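PDB 6KPB: scarecrow-like protein 3 from Arabidopsis thaliana, which probably acts as a transcription factor in plant development and binds zinc finger proteins of the IDD family, among them JACKDAW (IDD10). Local coordinates for residues A[147-152]-A[475-480]; A[346-351]-A[424-429]; A[416-421]-A[471-476]; A[442-447]-A[456-461]. All blocks are in the same frame, centred on the assembly; numbering follows the deposited sequence.

Contact 1: residues A[147-152]-A[475-480]; sequences KVSYLL and YSVSAW
Val477 is the one residue of segment 475-480 that meets segment 147-152, and it does so with both methyl groups. The apolar part of the contact divides between them. CG1 of Val477 lies 4.1 Å from CB of Leu152, while CG2 comes to 4.2 Å from both CA and CB of Ser149. With CG1 anti to the backbone N (chi1 -177°) and CG2 beside it, the two branches spread over residues three apart in sequence, which a helix brings to nearly the same face. A beta-branched valine suits the strand and offers a broad apolar end. Serine suits the helix, because its small side chain lets Val477 settle against the helix backbone at CA.

The polar groups find their partners elsewhere. Ser149 OG is hydrogen-bonded to Thr349 OG1 on strand 345-351, so its buried hydroxyl is satisfied although Val477 gives it nothing but carbon. The indole NE1 of Trp480 donates to Ser478 OG at 2.7 Å. That bond is bent (144° at the hydrogen), and the hydroxyl oxygen stands 21° out of the ring plane.

Strand 472-482 runs antiparallel to strand 345-351 in the central mixed sheet of the GRAS domain. Helix 145-160 packs on that sheet, joining the predicted VHIID region to the predicted SAW region. Helix 438-448 flanks that helix, touching Val148, Leu151 and Leu152, and strand 464-469 lies against Val148 and Leu152.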
# COMPACT_ATOMS: atom_id res chain seq x y z
N LYS A 147 1.24 -15.08 -25.44
CA LYS A 147 0.61 -15.39 -26.72
C LYS A 147 1.32 -16.54 -27.42
O LYS A 147 0.67 -17.43 -27.98
CB LYS A 147 0.58 -14.15 -27.62
CG LYS A 147 -0.33 -13.03 -27.14
CD LYS A 147 -0.07 -11.76 -27.93
CE LYS A 147 -0.87 -10.58 -27.40
NZ LYS A 147 -2.21 -10.47 -28.04
N VAL A 148 2.65 -16.54 -27.40
CA VAL A 148 3.41 -17.64 -27.99
C VAL A 148 3.18 -18.92 -27.21
O VAL A 148 2.93 -19.99 -27.79
CB VAL A 148 4.91 -17.28 -28.07
CG1 VAL A 148 5.73 -18.51 -28.44
CG2 VAL A 148 5.14 -16.16 -29.07
N SER A 149 3.26 -18.84 -25.88
CA SER A 149 3.01 -20.00 -25.04
C SER A 149 1.61 -20.57 -25.29
O SER A 149 1.45 -21.77 -25.53
CB SER A 149 3.18 -19.62 -23.56
OG SER A 149 2.86 -20.71 -22.71
N TYR A 150 0.59 -19.71 -25.26
CA TYR A 150 -0.78 -20.17 -25.48
C TYR A 150 -0.93 -20.83 -26.85
O TYR A 150 -1.56 -21.89 -26.97
CB TYR A 150 -1.75 -19.01 -25.34
CG TYR A 150 -1.84 -18.44 -23.94
CD1 TYR A 150 -1.40 -19.16 -22.84
CD2 TYR A 150 -2.37 -17.17 -23.72
CE1 TYR A 150 -1.49 -18.65 -21.57
CE2 TYR A 150 -2.46 -16.65 -22.45
CZ TYR A 150 -2.01 -17.39 -21.38
OH TYR A 150 -2.10 -16.86 -20.11
N LEU A 151 -0.36 -20.22 -27.89
CA LEU A 151 -0.46 -20.78 -29.23
C LEU A 151 0.18 -22.17 -29.29
O LEU A 151 -0.41 -23.12 -29.82
CB LEU A 151 0.18 -19.84 -30.25
CG LEU A 151 -0.07 -20.02 -31.75
CD1 LEU A 151 0.26 -18.72 -32.48
CD2 LEU A 151 0.73 -21.17 -32.34
N LEU A 152 1.40 -22.29 -28.76
CA LEU A 152 2.12 -23.56 -28.84
C LEU A 152 1.44 -24.64 -28.01
O LEU A 152 1.32 -25.79 -28.46
CB LEU A 152 3.57 -23.37 -28.39
CG LEU A 152 4.47 -22.58 -29.34
CD1 LEU A 152 5.82 -22.28 -28.71
CD2 LEU A 152 4.64 -23.34 -30.65
N TYR A 475 12.09 -17.46 -21.76
CA TYR A 475 11.13 -18.48 -21.35
C TYR A 475 11.24 -19.67 -22.28
O TYR A 475 11.66 -19.55 -23.44
CB TYR A 475 9.70 -17.95 -21.36
CG TYR A 475 9.46 -16.76 -20.45
CD1 TYR A 475 9.70 -15.47 -20.89
CD2 TYR A 475 8.97 -16.94 -19.16
CE1 TYR A 475 9.48 -14.38 -20.07
CE2 TYR A 475 8.75 -15.85 -18.33
CZ TYR A 475 9.00 -14.58 -18.79
OH TYR A 475 8.78 -13.50 -17.97
N SER A 476 10.82 -20.83 -21.77
CA SER A 476 10.79 -22.07 -22.54
C SER A 476 9.37 -22.63 -22.55
O SER A 476 8.59 -22.40 -21.63
CB SER A 476 11.77 -23.10 -21.97
OG SER A 476 11.44 -23.46 -20.64
N VAL A 477 9.05 -23.37 -23.61
CA VAL A 477 7.78 -24.06 -23.75
C VAL A 477 8.07 -25.50 -24.18
O VAL A 477 8.80 -25.72 -25.15
CB VAL A 477 6.84 -23.38 -24.76
CG1 VAL A 477 5.50 -24.10 -24.82
CG2 VAL A 477 6.64 -21.91 -24.40
N SER A 478 7.50 -26.46 -23.46
CA SER A 478 7.78 -27.87 -23.73
C SER A 478 6.54 -28.70 -23.47
O SER A 478 5.74 -28.40 -22.58
CB SER A 478 8.95 -28.37 -22.88
OG SER A 478 8.67 -28.24 -21.49
N ALA A 479 6.39 -29.77 -24.25
CA ALA A 479 5.25 -30.67 -24.16
C ALA A 479 5.73 -32.07 -23.78
O ALA A 479 6.80 -32.51 -24.22
CB ALA A 479 4.48 -30.72 -25.48
N TRP A 480 4.94 -32.76 -22.96
CA TRP A 480 5.35 -34.04 -22.39
C TRP A 480 4.17 -35.00 -22.33
O TRP A 480 3.02 -34.59 -22.14
CB TRP A 480 5.94 -33.85 -20.99
CG TRP A 480 6.99 -32.79 -20.94
CD1 TRP A 480 6.79 -31.45 -20.75
CD2 TRP A 480 8.40 -32.97 -21.08
NE1 TRP A 480 7.99 -30.79 -20.77
CE2 TRP A 480 9.00 -31.70 -20.97
CE3 TRP A 480 9.22 -34.08 -21.29
CZ2 TRP A 480 10.37 -31.51 -21.07
CZ3 TRP A 480 10.59 -33.89 -21.38
CH2 TRP A 480 11.15 -32.61 -21.27

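Contact 2: residues A[346-351]-A[424-429]; sequences MVVTEQ and QRIDLA
Ile426 is the residue of segment 424-429 that reaches strand 345-351, and its forked side chain accounts for the whole contact on the helix side. Its CB points toward the strand and divides there. The short branch ends at once in CG2, which lies 3.9 Å from the terminal methyl CE of Met346. The longer branch runs through CG1, anti to the carbonyl carbon (chi1 -69°), and continues extended to CD1. This last methyl meets Val348 CG2 at 4.0 Å, the two side chains reaching toward each other tip to tip.

Met346 comes in differently. Its chain is extended as far as SD and then bends (chi3 67°), turning CE toward CG2 of Ile426, so that the two side chains slant across one another. Met346 and Val348 are two residues apart on the strand and both point to the helix, a spacing that the two arms of one isoleucine can span. Methionine supplies length where it meets the short branch, CG2; beta-branched valine is enough where CD1 reaches out.

Around this trio Leu335 of helix 330-340 and Trp480 of strand 472-482 also touch Ile426, while Ile338 touches Met346. Only methyl groups meet between the two segments, and all three residues are buried. The helix 419-428 is therefore held on this strand of the Rossmann-like sheet by shape and dispersion, with burial of apolar surface the probable driving force.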
# COMPACT_ATOMS: atom_id res chain seq x y z
N MET A 346 1.22 -32.96 -21.16
CA MET A 346 1.49 -31.89 -20.21
C MET A 346 2.34 -30.83 -20.89
O MET A 346 3.38 -31.15 -21.46
CB MET A 346 2.20 -32.40 -18.95
CG MET A 346 2.56 -31.29 -17.97
SD MET A 346 3.29 -31.89 -16.43
CE MET A 346 4.85 -32.54 -17.02
N VAL A 347 1.89 -29.59 -20.84
CA VAL A 347 2.59 -28.47 -21.46
C VAL A 347 3.13 -27.57 -20.36
O VAL A 347 2.39 -27.19 -19.44
CB VAL A 347 1.68 -27.70 -22.44
CG1 VAL A 347 1.35 -28.58 -23.64
CG2 VAL A 347 0.41 -27.25 -21.76
N VAL A 348 4.42 -27.26 -20.44
CA VAL A 348 5.12 -26.53 -19.39
C VAL A 348 5.72 -25.27 -19.99
O VAL A 348 6.48 -25.34 -20.97
CB VAL A 348 6.22 -27.39 -18.74
CG1 VAL A 348 6.94 -26.59 -17.67
CG2 VAL A 348 5.62 -28.67 -18.15
N THR A 349 5.38 -24.12 -19.41
CA THR A 349 6.00 -22.85 -19.74
C THR A 349 6.73 -22.35 -18.50
O THR A 349 6.11 -22.17 -17.45
CB THR A 349 4.97 -21.82 -20.22
OG1 THR A 349 4.33 -22.30 -21.41
CG2 THR A 349 5.64 -20.49 -20.51
N GLU A 350 8.03 -22.13 -18.63
CA GLU A 350 8.87 -21.76 -17.50
C GLU A 350 9.88 -20.70 -17.91
O GLU A 350 10.23 -20.59 -19.09
CB GLU A 350 9.61 -22.98 -16.92
CG GLU A 350 8.85 -23.71 -15.83
CD GLU A 350 8.66 -22.86 -14.59
OE1 GLU A 350 7.61 -23.00 -13.93
OE2 GLU A 350 9.55 -22.04 -14.30
N GLN A 351 10.34 -19.93 -16.93
CA GLN A 351 11.48 -19.06 -17.15
C GLN A 351 12.70 -19.90 -17.51
O GLN A 351 12.88 -21.02 -17.01
CB GLN A 351 11.78 -18.23 -15.90
CG GLN A 351 10.87 -17.03 -15.69
CD GLN A 351 9.63 -17.38 -14.89
OE1 GLN A 351 9.31 -18.55 -14.69
NE2 GLN A 351 8.93 -16.35 -14.42
N GLN A 424 15.48 -32.95 -17.62
CA GLN A 424 15.91 -34.08 -16.80
C GLN A 424 14.91 -34.33 -15.67
O GLN A 424 14.52 -35.48 -15.42
CB GLN A 424 17.30 -33.81 -16.22
CG GLN A 424 18.40 -33.63 -17.24
CD GLN A 424 19.77 -33.56 -16.59
OE1 GLN A 424 19.98 -34.10 -15.50
NE2 GLN A 424 20.70 -32.87 -17.24
N ARG A 425 14.50 -33.27 -14.98
CA ARG A 425 13.58 -33.41 -13.85
C ARG A 425 12.25 -34.01 -14.29
O ARG A 425 11.73 -34.92 -13.65
CB ARG A 425 13.38 -32.04 -13.20
CG ARG A 425 12.86 -32.09 -11.77
CD ARG A 425 12.70 -30.69 -11.20
NE ARG A 425 13.95 -29.93 -11.21
CZ ARG A 425 14.88 -30.03 -10.26
NH1 ARG A 425 15.98 -29.29 -10.34
NH2 ARG A 425 14.71 -30.86 -9.24
N ILE A 426 11.70 -33.51 -15.40
CA ILE A 426 10.41 -34.00 -15.87
C ILE A 426 10.55 -35.40 -16.47
O ILE A 426 9.69 -36.26 -16.27
CB ILE A 426 9.80 -33.00 -16.87
CG1 ILE A 426 9.39 -31.71 -16.15
CG2 ILE A 426 8.60 -33.61 -17.59
CD1 ILE A 426 8.93 -30.61 -17.08
N ASP A 427 11.64 -35.64 -17.21
CA ASP A 427 11.84 -36.95 -17.81
C ASP A 427 12.07 -38.02 -16.75
O ASP A 427 11.63 -39.17 -16.91
CB ASP A 427 13.00 -36.90 -18.81
CG ASP A 427 13.31 -38.26 -19.42
OD1 ASP A 427 14.02 -39.06 -18.77
OD2 ASP A 427 12.84 -38.52 -20.54
N LEU A 428 12.76 -37.67 -15.67
CA LEU A 428 12.95 -38.62 -14.58
C LEU A 428 11.64 -38.93 -13.86
O LEU A 428 11.53 -40.00 -13.24
CB LEU A 428 13.97 -38.09 -13.57
CG LEU A 428 15.45 -38.34 -13.90
CD1 LEU A 428 16.33 -37.92 -12.74
CD2 LEU A 428 15.68 -39.80 -14.25
N ALA A 429 10.66 -38.03 -13.92
CA ALA A 429 9.37 -38.27 -13.29
C ALA A 429 8.48 -39.20 -14.09
O ALA A 429 7.35 -39.46 -13.67
CB ALA A 429 8.65 -36.94 -13.05

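Contact 3: residues A[416-421]-A[471-476]; sequences HEKLEK and DRPLYS
A classic beta bulge in strand 472-482 lies behind this contact, in which Pro473 and Ser476 meet Lys418 and Leu419 at the start of helix 419-428. In the bulge Leu474 and Tyr475 both face Ile467 of the adjacent strand and both point away from the helix. Pro473 and Ser476, which flank them, point toward it.

Lys418 is at the N-cap position. Its long chain bends twice near the end, at chi3 and chi4, and crosses slantwise over Pro473, bringing NZ to 4.1 Å from the ring atom CB. This is a van der Waals approach. The charge is answered by Asp352, whose OD1 forms a salt bridge with Lys418 NZ and also accepts a hydrogen bond from Leu419 N, a backbone NH in the first turn of the helix. Lysine fits this rim position because its flexible chain can bend so that NZ passes Pro473 CB and still reaches Asp352. Proline suits the other side as a compact, rigid apolar surface with no side-chain polar group to satisfy.

Leu419 meets Ser476, the buried residue of this contact. Its CB lies 4.1 Å from Ser476 CB, and serine is small enough for the leucine to sit close. Val466 and Cys464 of strand 464-469 also touch this leucine. Ser476 OG makes a weak hydrogen bond to Glu350 O, while on the helix side Leu419 CD1 rests 3.9 Å from the same hydroxyl oxygen.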
# COMPACT_ATOMS: atom_id res chain seq x y z
N HIS A 416 13.85 -19.86 -10.56
CA HIS A 416 13.90 -20.15 -11.99
C HIS A 416 15.13 -20.99 -12.32
O HIS A 416 16.22 -20.76 -11.80
CB HIS A 416 13.92 -18.84 -12.78
CG HIS A 416 12.85 -17.87 -12.38
ND1 HIS A 416 13.03 -16.50 -12.44
CD2 HIS A 416 11.60 -18.07 -11.92
CE1 HIS A 416 11.92 -15.90 -12.03
NE2 HIS A 416 11.04 -16.83 -11.71
N GLU A 417 14.94 -21.97 -13.20
CA GLU A 417 16.04 -22.80 -13.68
C GLU A 417 15.92 -22.95 -15.19
O GLU A 417 14.87 -22.69 -15.78
CB GLU A 417 16.05 -24.17 -12.99
CG GLU A 417 16.33 -24.11 -11.49
CD GLU A 417 16.64 -25.46 -10.90
OE1 GLU A 417 16.17 -26.48 -11.44
OE2 GLU A 417 17.37 -25.51 -9.88
N LYS A 418 17.02 -23.37 -15.81
CA LYS A 418 17.05 -23.45 -17.27
C LYS A 418 16.31 -24.69 -17.77
O LYS A 418 15.97 -25.60 -17.01
CB LYS A 418 18.50 -23.45 -17.77
CG LYS A 418 19.22 -22.12 -17.59
CD LYS A 418 20.29 -21.92 -18.66
CE LYS A 418 19.67 -21.53 -20.00
NZ LYS A 418 18.98 -20.21 -19.94
N LEU A 419 16.08 -24.71 -19.08
CA LEU A 419 15.27 -25.76 -19.69
C LEU A 419 15.92 -27.13 -19.54
O LEU A 419 15.23 -28.14 -19.34
CB LEU A 419 15.04 -25.44 -21.17
CG LEU A 419 14.45 -26.54 -22.06
CD1 LEU A 419 13.04 -26.90 -21.63
CD2 LEU A 419 14.48 -26.10 -23.52
N GLU A 420 17.26 -27.19 -19.63
CA GLU A 420 17.95 -28.47 -19.54
C GLU A 420 17.71 -29.14 -18.20
O GLU A 420 17.57 -30.37 -18.12
CB GLU A 420 19.44 -28.27 -19.79
CG GLU A 420 20.31 -29.48 -19.47
CD GLU A 420 21.73 -29.32 -19.98
OE1 GLU A 420 21.91 -28.68 -21.04
OE2 GLU A 420 22.66 -29.83 -19.32
N LYS A 421 17.66 -28.35 -17.12
CA LYS A 421 17.37 -28.92 -15.81
C LYS A 421 15.93 -29.42 -15.73
O LYS A 421 15.67 -30.48 -15.16
CB LYS A 421 17.64 -27.89 -14.71
CG LYS A 421 19.09 -27.82 -14.27
CD LYS A 421 19.19 -27.42 -12.81
CE LYS A 421 20.58 -27.69 -12.26
NZ LYS A 421 20.61 -27.58 -10.77
N ASP A 471 19.61 -11.98 -28.00
CA ASP A 471 20.26 -13.27 -27.81
C ASP A 471 20.00 -13.86 -26.42
O ASP A 471 20.49 -14.96 -26.14
CB ASP A 471 21.77 -13.15 -28.03
CG ASP A 471 22.13 -13.01 -29.50
OD1 ASP A 471 21.21 -13.03 -30.35
OD2 ASP A 471 23.33 -12.89 -29.81
N ARG A 472 19.25 -13.17 -25.57
CA ARG A 472 19.08 -13.59 -24.19
C ARG A 472 17.85 -14.49 -24.06
O ARG A 472 16.75 -14.05 -24.40
CB ARG A 472 18.93 -12.39 -23.27
CG ARG A 472 18.85 -12.74 -21.80
CD ARG A 472 20.19 -13.18 -21.27
NE ARG A 472 20.11 -13.64 -19.88
CZ ARG A 472 21.17 -13.93 -19.13
NH1 ARG A 472 22.39 -13.80 -19.62
NH2 ARG A 472 21.00 -14.34 -17.88
N PRO A 473 18.00 -15.73 -23.60
CA PRO A 473 16.82 -16.57 -23.37
C PRO A 473 15.97 -16.03 -22.22
O PRO A 473 16.49 -15.51 -21.23
CB PRO A 473 17.42 -17.94 -23.02
CG PRO A 473 18.82 -17.89 -23.53
CD PRO A 473 19.25 -16.47 -23.39
N LEU A 474 14.66 -16.16 -22.37
CA LEU A 474 13.71 -15.66 -21.38
C LEU A 474 12.77 -16.75 -20.87
O LEU A 474 12.66 -16.93 -19.65
CB LEU A 474 12.90 -14.50 -21.96
CG LEU A 474 13.67 -13.24 -22.35
CD1 LEU A 474 12.73 -12.19 -22.92
CD2 LEU A 474 14.44 -12.69 -21.15
N TYR A 475 12.09 -17.46 -21.76
CA TYR A 475 11.13 -18.48 -21.35
C TYR A 475 11.24 -19.67 -22.28
O TYR A 475 11.66 -19.55 -23.44
CB TYR A 475 9.70 -17.95 -21.36
CG TYR A 475 9.46 -16.76 -20.45
CD1 TYR A 475 9.70 -15.47 -20.89
CD2 TYR A 475 8.97 -16.94 -19.16
CE1 TYR A 475 9.48 -14.38 -20.07
CE2 TYR A 475 8.75 -15.85 -18.33
CZ TYR A 475 9.00 -14.58 -18.79
OH TYR A 475 8.78 -13.50 -17.97
N SER A 476 10.82 -20.83 -21.77
CA SER A 476 10.79 -22.07 -22.54
C SER A 476 9.37 -22.63 -22.55
O SER A 476 8.59 -22.40 -21.63
CB SER A 476 11.77 -23.10 -21.97
OG SER A 476 11.44 -23.46 -20.64

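Contact 4: residues A[442-447]-A[456-461]; sequences LQARRL and YRIKEE
Ile458 points from its strand toward helix 438-448, and its CD1 end lies against the methyl of Ala444. The longer branch carries the contact: CG1 stands anti to the carbonyl carbon (chi1 -68°) and continues extended to CD1. CD1 lies only 3.5 Å from Ala444 CB, a close approach for two methyl groups, and 3.7 Å from Ala444 C, so it presses on the helix backbone as well as on the side chain. Alanine suits this point because its single methyl lets the strand come near, whereas isoleucine fills the distance from the strand and, being beta-branched, favours the extended backbone.

Arg445, the next residue of the helix, approaches from another direction. Its CB points neither at the strand nor away from it, but the side chain bends at chi3 (-140°) and brings the guanidinium group round to the backbone of Ile458. The carbonyl oxygen of Ile458 lies at the edge of that group, near its plane. The modelled separation of 2.4 Å between Arg445 NH1 and Ile458 O is too short to be trusted, so its detail remains doubtful. The long, flexible arginine thus borders the apolar contact at the exposed rim, with Ala444 and Ile458 buried behind it.

Strands 456-461 and 464-469, joined by a short turn, form a beta hairpin, with backbone bonds joining Arg457 to Cys468 and Lys459 to Val466. Helix 438-448 packs on its first strand, all within the predicted SAW region. Met441 and Leu448 of that helix also touch Ile458, and Val148 of helix 145-160 packs against both Ile458 and Ala444.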
# COMPACT_ATOMS: atom_id res chain seq x y z
N LEU A 442 6.30 -22.29 -36.59
CA LEU A 442 6.24 -21.28 -37.64
C LEU A 442 5.18 -20.24 -37.35
O LEU A 442 5.39 -19.04 -37.57
CB LEU A 442 5.99 -21.95 -38.99
CG LEU A 442 6.04 -21.04 -40.22
CD1 LEU A 442 7.45 -20.50 -40.41
CD2 LEU A 442 5.57 -21.78 -41.46
N GLN A 443 4.02 -20.67 -36.84
CA GLN A 443 2.97 -19.72 -36.48
C GLN A 443 3.41 -18.81 -35.34
O GLN A 443 3.09 -17.62 -35.32
CB GLN A 443 1.69 -20.46 -36.11
CG GLN A 443 0.79 -20.78 -37.29
CD GLN A 443 -0.31 -21.75 -36.95
OE1 GLN A 443 -0.50 -22.12 -35.79
NE2 GLN A 443 -1.06 -22.18 -37.96
N ALA A 444 4.16 -19.36 -34.39
CA ALA A 444 4.65 -18.55 -33.28
C ALA A 444 5.67 -17.52 -33.75
O ALA A 444 5.69 -16.39 -33.25
CB ALA A 444 5.26 -19.45 -32.20
N ARG A 445 6.51 -17.88 -34.72
CA ARG A 445 7.45 -16.91 -35.28
C ARG A 445 6.72 -15.80 -36.03
O ARG A 445 7.09 -14.63 -35.92
CB ARG A 445 8.45 -17.61 -36.21
CG ARG A 445 9.39 -18.58 -35.53
CD ARG A 445 10.53 -18.96 -36.46
NE ARG A 445 10.87 -20.38 -36.38
CZ ARG A 445 11.89 -20.86 -35.68
NH1 ARG A 445 12.67 -20.04 -34.99
NH2 ARG A 445 12.12 -22.16 -35.66
N ARG A 446 5.69 -16.16 -36.80
CA ARG A 446 4.88 -15.14 -37.48
C ARG A 446 4.20 -14.21 -36.49
O ARG A 446 4.04 -13.02 -36.77
CB ARG A 446 3.84 -15.82 -38.37
CG ARG A 446 4.39 -16.37 -39.67
CD ARG A 446 3.42 -17.34 -40.32
NE ARG A 446 3.85 -17.73 -41.66
CZ ARG A 446 3.40 -18.80 -42.30
NH1 ARG A 446 2.51 -19.60 -41.73
NH2 ARG A 446 3.84 -19.07 -43.53
N LEU A 447 3.79 -14.74 -35.34
CA LEU A 447 3.26 -13.89 -34.28
C LEU A 447 4.27 -12.83 -33.86
O LEU A 447 3.91 -11.68 -33.60
CB LEU A 447 2.86 -14.75 -33.08
CG LEU A 447 1.69 -14.29 -32.20
CD1 LEU A 447 0.38 -14.44 -32.95
CD2 LEU A 447 1.67 -15.10 -30.92
N TYR A 456 12.43 -10.03 -30.68
CA TYR A 456 12.23 -11.36 -30.13
C TYR A 456 12.60 -12.43 -31.14
O TYR A 456 12.52 -12.22 -32.36
CB TYR A 456 10.78 -11.55 -29.69
CG TYR A 456 10.41 -10.78 -28.44
CD1 TYR A 456 10.65 -11.30 -27.18
CD2 TYR A 456 9.82 -9.53 -28.54
CE1 TYR A 456 10.31 -10.60 -26.04
CE2 TYR A 456 9.47 -8.82 -27.40
CZ TYR A 456 9.72 -9.36 -26.16
OH TYR A 456 9.38 -8.65 -25.03
N ARG A 457 13.01 -13.58 -30.63
CA ARG A 457 13.36 -14.73 -31.45
C ARG A 457 12.89 -16.00 -30.75
O ARG A 457 12.80 -16.04 -29.52
CB ARG A 457 14.87 -14.80 -31.71
CG ARG A 457 15.39 -13.75 -32.67
CD ARG A 457 16.85 -13.42 -32.38
NE ARG A 457 17.59 -14.59 -31.92
CZ ARG A 457 18.13 -15.50 -32.72
NH1 ARG A 457 18.00 -15.39 -34.03
NH2 ARG A 457 18.78 -16.53 -32.20
N ILE A 458 12.59 -17.02 -31.54
CA ILE A 458 12.21 -18.33 -31.02
C ILE A 458 13.23 -19.34 -31.52
O ILE A 458 13.41 -19.50 -32.74
CB ILE A 458 10.79 -18.73 -31.44
CG1 ILE A 458 9.76 -17.84 -30.75
CG2 ILE A 458 10.52 -20.18 -31.10
CD1 ILE A 458 8.35 -18.09 -31.19
N LYS A 459 13.90 -20.01 -30.59
CA LYS A 459 14.90 -21.01 -30.91
C LYS A 459 14.39 -22.39 -30.54
O LYS A 459 13.77 -22.57 -29.48
CB LYS A 459 16.21 -20.72 -30.17
N GLU A 460 14.64 -23.36 -31.41
CA GLU A 460 14.26 -24.74 -31.16
C GLU A 460 15.38 -25.45 -30.42
O GLU A 460 16.55 -25.32 -30.77
CB GLU A 460 13.95 -25.46 -32.47
CG GLU A 460 13.33 -26.84 -32.32
CD GLU A 460 14.36 -27.95 -32.21
OE1 GLU A 460 14.01 -29.06 -31.78
OE2 GLU A 460 15.54 -27.69 -32.56
N GLU A 461 15.02 -26.21 -29.38
CA GLU A 461 16.02 -26.92 -28.58
C GLU A 461 15.40 -28.24 -28.14
O GLU A 461 14.61 -28.28 -27.19
CB GLU A 461 16.46 -26.08 -27.39

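All four contacts set helices or their ends against one mixed sheet. Contacts 1 and 2 are fully buried and rest on methyl groups and other carbon surfaces. They belong to neighbouring strands, 472-482 and 345-351, and are tied by the Ser149-Thr349 hydrogen bond and by Trp480 packing on Ile426. Contact 3 shares strand 472-482 with contact 1 and helix 419-428 with contact 2, but it is only partly buried and has a charged lysine at its rim. Contact 4 lies farther from the chain centre and combines a buried methyl pair with an exposed arginine; Val148 joins it to contact 1. Contacts 2 and 4 do not touch.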